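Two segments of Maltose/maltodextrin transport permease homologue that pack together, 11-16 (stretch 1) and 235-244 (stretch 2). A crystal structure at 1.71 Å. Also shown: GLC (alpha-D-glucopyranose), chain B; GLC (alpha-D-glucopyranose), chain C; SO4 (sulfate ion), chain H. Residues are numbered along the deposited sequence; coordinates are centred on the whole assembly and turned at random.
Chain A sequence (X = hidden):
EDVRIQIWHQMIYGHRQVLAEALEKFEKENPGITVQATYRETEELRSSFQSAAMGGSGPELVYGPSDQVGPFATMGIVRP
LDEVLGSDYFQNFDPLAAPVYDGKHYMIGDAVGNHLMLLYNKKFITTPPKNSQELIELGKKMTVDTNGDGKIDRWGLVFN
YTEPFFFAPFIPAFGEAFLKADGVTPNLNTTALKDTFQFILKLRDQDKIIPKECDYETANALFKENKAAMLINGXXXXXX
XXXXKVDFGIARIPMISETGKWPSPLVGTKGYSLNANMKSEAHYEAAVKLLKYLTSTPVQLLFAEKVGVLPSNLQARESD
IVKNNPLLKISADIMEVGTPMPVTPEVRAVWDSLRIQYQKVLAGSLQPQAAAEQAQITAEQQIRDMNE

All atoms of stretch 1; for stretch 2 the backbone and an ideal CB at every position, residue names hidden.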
# COMPACT_ATOMS: atom_id res chain seq x y z
N MET A 11 9.79 4.16 1.16
CA MET A 11 10.09 3.20 0.10
C MET A 11 10.83 1.97 0.62
O MET A 11 11.88 2.09 1.27
CB MET A 11 10.95 3.85 -0.99
CG MET A 11 10.24 4.93 -1.77
SD MET A 11 11.23 5.40 -3.20
CE MET A 11 10.38 6.90 -3.69
N ILE A 12 10.32 0.79 0.26
CA ILE A 12 10.95 -0.48 0.55
C ILE A 12 12.32 -0.58 -0.12
O ILE A 12 12.63 0.14 -1.08
CB ILE A 12 10.01 -1.60 0.07
CG1 ILE A 12 10.36 -2.95 0.69
CG2 ILE A 12 10.03 -1.69 -1.46
CD1 ILE A 12 9.46 -4.07 0.17
N TYR A 13 13.14 -1.50 0.39
CA TYR A 13 14.52 -1.69 -0.07
C TYR A 13 14.70 -1.53 -1.57
O TYR A 13 15.45 -0.66 -2.03
CB TYR A 13 15.02 -3.07 0.36
CG TYR A 13 16.45 -3.32 -0.05
CD1 TYR A 13 17.51 -2.80 0.68
CD2 TYR A 13 16.74 -4.07 -1.19
CE1 TYR A 13 18.83 -3.04 0.29
CE2 TYR A 13 18.04 -4.30 -1.58
CZ TYR A 13 19.08 -3.79 -0.84
OH TYR A 13 20.37 -4.02 -1.24
N GLY A 14 14.04 -2.38 -2.36
CA GLY A 14 14.24 -2.36 -3.80
C GLY A 14 13.90 -1.02 -4.43
O GLY A 14 14.56 -0.57 -5.37
N HIS A 15 12.85 -0.36 -3.92
CA HIS A 15 12.46 0.93 -4.47
C HIS A 15 13.41 2.04 -4.02
O HIS A 15 13.73 2.93 -4.81
CB HIS A 15 11.02 1.29 -4.06
CG HIS A 15 9.97 0.45 -4.72
ND1 HIS A 15 8.76 0.96 -5.14
CD2 HIS A 15 9.95 -0.87 -5.03
CE1 HIS A 15 8.04 -0.01 -5.68
NE2 HIS A 15 8.74 -1.13 -5.62
N ARG A 16 13.88 2.00 -2.77
CA ARG A 16 14.80 3.06 -2.38
C ARG A 16 16.18 2.87 -3.01
O ARG A 16 16.91 3.85 -3.15
CB ARG A 16 14.89 3.18 -0.86
CG ARG A 16 15.54 2.05 -0.13
CD ARG A 16 15.80 2.46 1.33
NE ARG A 16 16.20 1.31 2.14
CZ ARG A 16 15.35 0.54 2.82
NH1 ARG A 16 14.04 0.81 2.80
NH2 ARG A 16 15.80 -0.49 3.52
N UNK A 235 2.12 -4.61 -4.83
CA UNK A 235 3.04 -4.54 -5.97
C UNK A 235 4.39 -3.92 -5.60
O UNK A 235 5.37 -4.12 -6.32
CB UNK A 235 2.40 -3.73 -7.10
N UNK A 236 4.48 -3.22 -4.45
CA UNK A 236 5.77 -2.72 -3.99
C UNK A 236 6.76 -3.83 -3.70
O UNK A 236 7.96 -3.56 -3.60
CB UNK A 236 5.58 -1.86 -2.74
N UNK A 237 6.29 -5.07 -3.53
CA UNK A 237 7.15 -6.17 -3.12
C UNK A 237 7.73 -6.96 -4.28
O UNK A 237 8.62 -7.79 -4.06
CB UNK A 237 6.37 -7.12 -2.21
N UNK A 238 7.26 -6.73 -5.51
CA UNK A 238 7.69 -7.55 -6.64
C UNK A 238 9.20 -7.50 -6.82
O UNK A 238 9.85 -8.53 -7.03
CB UNK A 238 7.00 -7.09 -7.92
N UNK A 239 9.77 -6.29 -6.77
CA UNK A 239 11.19 -6.15 -7.05
C UNK A 239 12.05 -6.94 -6.07
O UNK A 239 13.02 -7.58 -6.46
CB UNK A 239 11.59 -4.67 -7.01
N UNK A 240 11.67 -6.92 -4.80
CA UNK A 240 12.48 -7.61 -3.81
C UNK A 240 12.34 -9.13 -3.90
O UNK A 240 13.31 -9.84 -3.63
CB UNK A 240 12.10 -7.14 -2.41
N UNK A 241 11.18 -9.65 -4.31
CA UNK A 241 11.10 -11.09 -4.53
C UNK A 241 11.88 -11.51 -5.77
O UNK A 241 12.49 -12.59 -5.77
CB UNK A 241 9.64 -11.53 -4.66
N UNK A 242 11.90 -10.67 -6.81
CA UNK A 242 12.73 -10.96 -7.98
C UNK A 242 14.21 -10.99 -7.61
O UNK A 242 14.94 -11.89 -8.03
CB UNK A 242 12.48 -9.92 -9.08
N UNK A 243 14.66 -10.01 -6.82
CA UNK A 243 16.06 -9.99 -6.41
C UNK A 243 16.40 -11.19 -5.55
O UNK A 243 17.52 -11.70 -5.60
CB UNK A 243 16.38 -8.70 -5.65
N UNK A 244 15.44 -11.65 -4.74
CA UNK A 244 15.62 -12.83 -3.91
C UNK A 244 15.46 -14.13 -4.68
O UNK A 244 15.50 -15.20 -4.07
CB UNK A 244 14.63 -12.80 -2.75
C1 GLC B . 7.14 -0.96 2.19
C2 GLC B . 6.49 -0.22 1.01
C3 GLC B . 5.17 0.40 1.41
C4 GLC B . 4.26 -0.61 2.11
C5 GLC B . 5.01 -1.29 3.26
C6 GLC B . 4.18 -2.41 3.89
O1 GLC B . 7.55 -0.00 3.18
O2 GLC B . 7.34 0.84 0.56
O3 GLC B . 4.54 0.95 0.23
O4 GLC B . 3.10 0.09 2.59
O5 GLC B . 6.22 -1.89 2.79
O6 GLC B . 4.83 -2.92 5.06
C1 GLC C . 1.93 -0.52 2.08
C2 GLC C . 1.05 0.49 1.34
C3 GLC C . 0.40 1.49 2.28
C4 GLC C . -0.32 0.72 3.38
C5 GLC C . 0.68 -0.18 4.09
C6 GLC C . 0.01 -0.98 5.21
O2 GLC C . 1.88 1.16 0.37
O3 GLC C . -0.55 2.27 1.52
O4 GLC C . -0.86 1.63 4.32
O5 GLC C . 1.19 -1.11 3.14
O6 GLC C . 1.01 -1.54 6.09
S SO4 H . 13.10 -2.56 4.22
O1 SO4 H . 12.56 -3.50 5.19
O2 SO4 H . 12.94 -1.20 4.75
O3 SO4 H . 12.40 -2.67 2.95
O4 SO4 H . 14.52 -2.84 3.99

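Position 235 has a CA-to-CB bond directed sideways; its ideal CB has nothing of stretch 1 within 5.5 Å, so stretch 1 hardly restricts the choice. The residue is Asp235; its carboxylate oxygens bond elsewhere in the structure, and its backbone O accepts from a water that also bonds His15 NE2.

At position 236 the ideal CB, again sideways, lies 4.3 Å from His15 CE1 and 4.6 Å from Ile12 CG2, with the two sugars nearby. A flat apolar side chain would suit, an aromatic one above all, because the C-H groups of a sugar pack well on a ring. Trp236 takes this place with chi1 p. One face of its indole lies against the sugars, CH2 being 3.5 Å from C1 of the chain C glucose, while its edge meets Ile12, CD1 to CD1 at 4.1 Å. A maltodextrin-binding role fits this arrangement.

Position 237 points away, so stretch 1 makes little demand and a small or polar residue would do. It is Ser237, whose OG bonds just outside the stretches. Position 238 points sideways with nothing of stretch 1 near its CB, leaving many types possible; it is Trp238.

At position 239 the CB direction is toward stretch 1, with His15 CD2 at 4.6 Å and Gly14 CA at 4.8 Å from the ideal CB. A small residue, glycine or alanine, suits such close quarters. Gly239 fills it, and its N donates to the water held by His15 NE2.

Position 240 also points toward stretch 1, opposite Gly14, where the CA atoms are 5.5 Å apart. The first turn of the helix in stretch 1 offers a free backbone N-H at Gly14, favouring an acceptor one atom beyond CB's neighbour, as in Asp or Asn. Asp240, chi1 m, accepts from Gly14 N through OD2 at 3.0 Å. Its OD1 lies 3.3 Å from Tyr13 CD2, at the ring edge, where the partly positive C-H groups suit an acidic oxygen.

Positions 241 and 242 are out of reach, and many helix-compatible residues would serve. They are Tyr241 and Gln242.

Position 243 points toward the Tyr13 ring, but with nothing of stretch 1 within 5.5 Å of its ideal CB only a long side chain could arrive; Gln, Glu, Lys or Arg would suit. Gln243, extended with chi1 and chi2 both t, brings OE1 to 3.7 Å from Tyr13 CE2, and a water links its NE2, weakly, to Tyr13 OH.

Position 244, out of reach, is Ala244.

Stretch 2 235-244: DWSWGDYQQA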
# COMPACT_ATOMS: atom_id res chain seq x y z
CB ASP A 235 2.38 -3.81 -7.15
CG ASP A 235 2.15 -2.30 -6.90
OD1 ASP A 235 2.07 -1.87 -5.72
OD2 ASP A 235 2.03 -1.56 -7.90
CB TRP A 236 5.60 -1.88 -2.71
CG TRP A 236 4.95 -2.67 -1.60
CD1 TRP A 236 5.55 -3.56 -0.76
CD2 TRP A 236 3.55 -2.68 -1.25
NE1 TRP A 236 4.62 -4.11 0.10
CE2 TRP A 236 3.39 -3.59 -0.18
CE3 TRP A 236 2.43 -1.99 -1.73
CZ2 TRP A 236 2.15 -3.83 0.41
CZ3 TRP A 236 1.18 -2.24 -1.14
CH2 TRP A 236 1.06 -3.15 -0.08
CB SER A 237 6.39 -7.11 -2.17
OG SER A 237 5.37 -7.83 -2.87
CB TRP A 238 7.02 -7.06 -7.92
CG TRP A 238 5.53 -7.26 -7.99
CD1 TRP A 238 4.77 -8.11 -7.22
CD2 TRP A 238 4.64 -6.61 -8.89
NE1 TRP A 238 3.45 -8.01 -7.60
CE2 TRP A 238 3.35 -7.11 -8.63
CE3 TRP A 238 4.81 -5.66 -9.90
CZ2 TRP A 238 2.22 -6.67 -9.33
CZ3 TRP A 238 3.69 -5.23 -10.60
CH2 TRP A 238 2.42 -5.73 -10.31
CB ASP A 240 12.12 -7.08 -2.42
CG ASP A 240 12.82 -5.76 -2.14
OD1 ASP A 240 14.07 -5.73 -2.15
OD2 ASP A 240 12.14 -4.73 -1.97
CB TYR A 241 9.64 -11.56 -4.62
CG TYR A 241 8.91 -11.30 -3.32
CD1 TYR A 241 9.51 -11.57 -2.09
CD2 TYR A 241 7.63 -10.74 -3.32
CE1 TYR A 241 8.86 -11.30 -0.90
CE2 TYR A 241 6.98 -10.46 -2.13
CZ TYR A 241 7.59 -10.73 -0.93
OH TYR A 241 6.95 -10.45 0.25
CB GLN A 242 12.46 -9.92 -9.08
CG GLN A 242 11.15 -10.14 -9.81
CD GLN A 242 10.72 -8.93 -10.61
OE1 GLN A 242 11.32 -7.85 -10.52
NE2 GLN A 242 9.66 -9.09 -11.40
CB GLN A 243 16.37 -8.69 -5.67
CG GLN A 243 17.87 -8.45 -5.45
CD GLN A 243 18.16 -7.21 -4.63
OE1 GLN A 243 17.43 -6.21 -4.70
NE2 GLN A 243 19.24 -7.25 -3.85
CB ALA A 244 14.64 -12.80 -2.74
O HOH W 1 20.79 -4.94 -3.98
O HOH W 2 8.06 -3.61 -6.85
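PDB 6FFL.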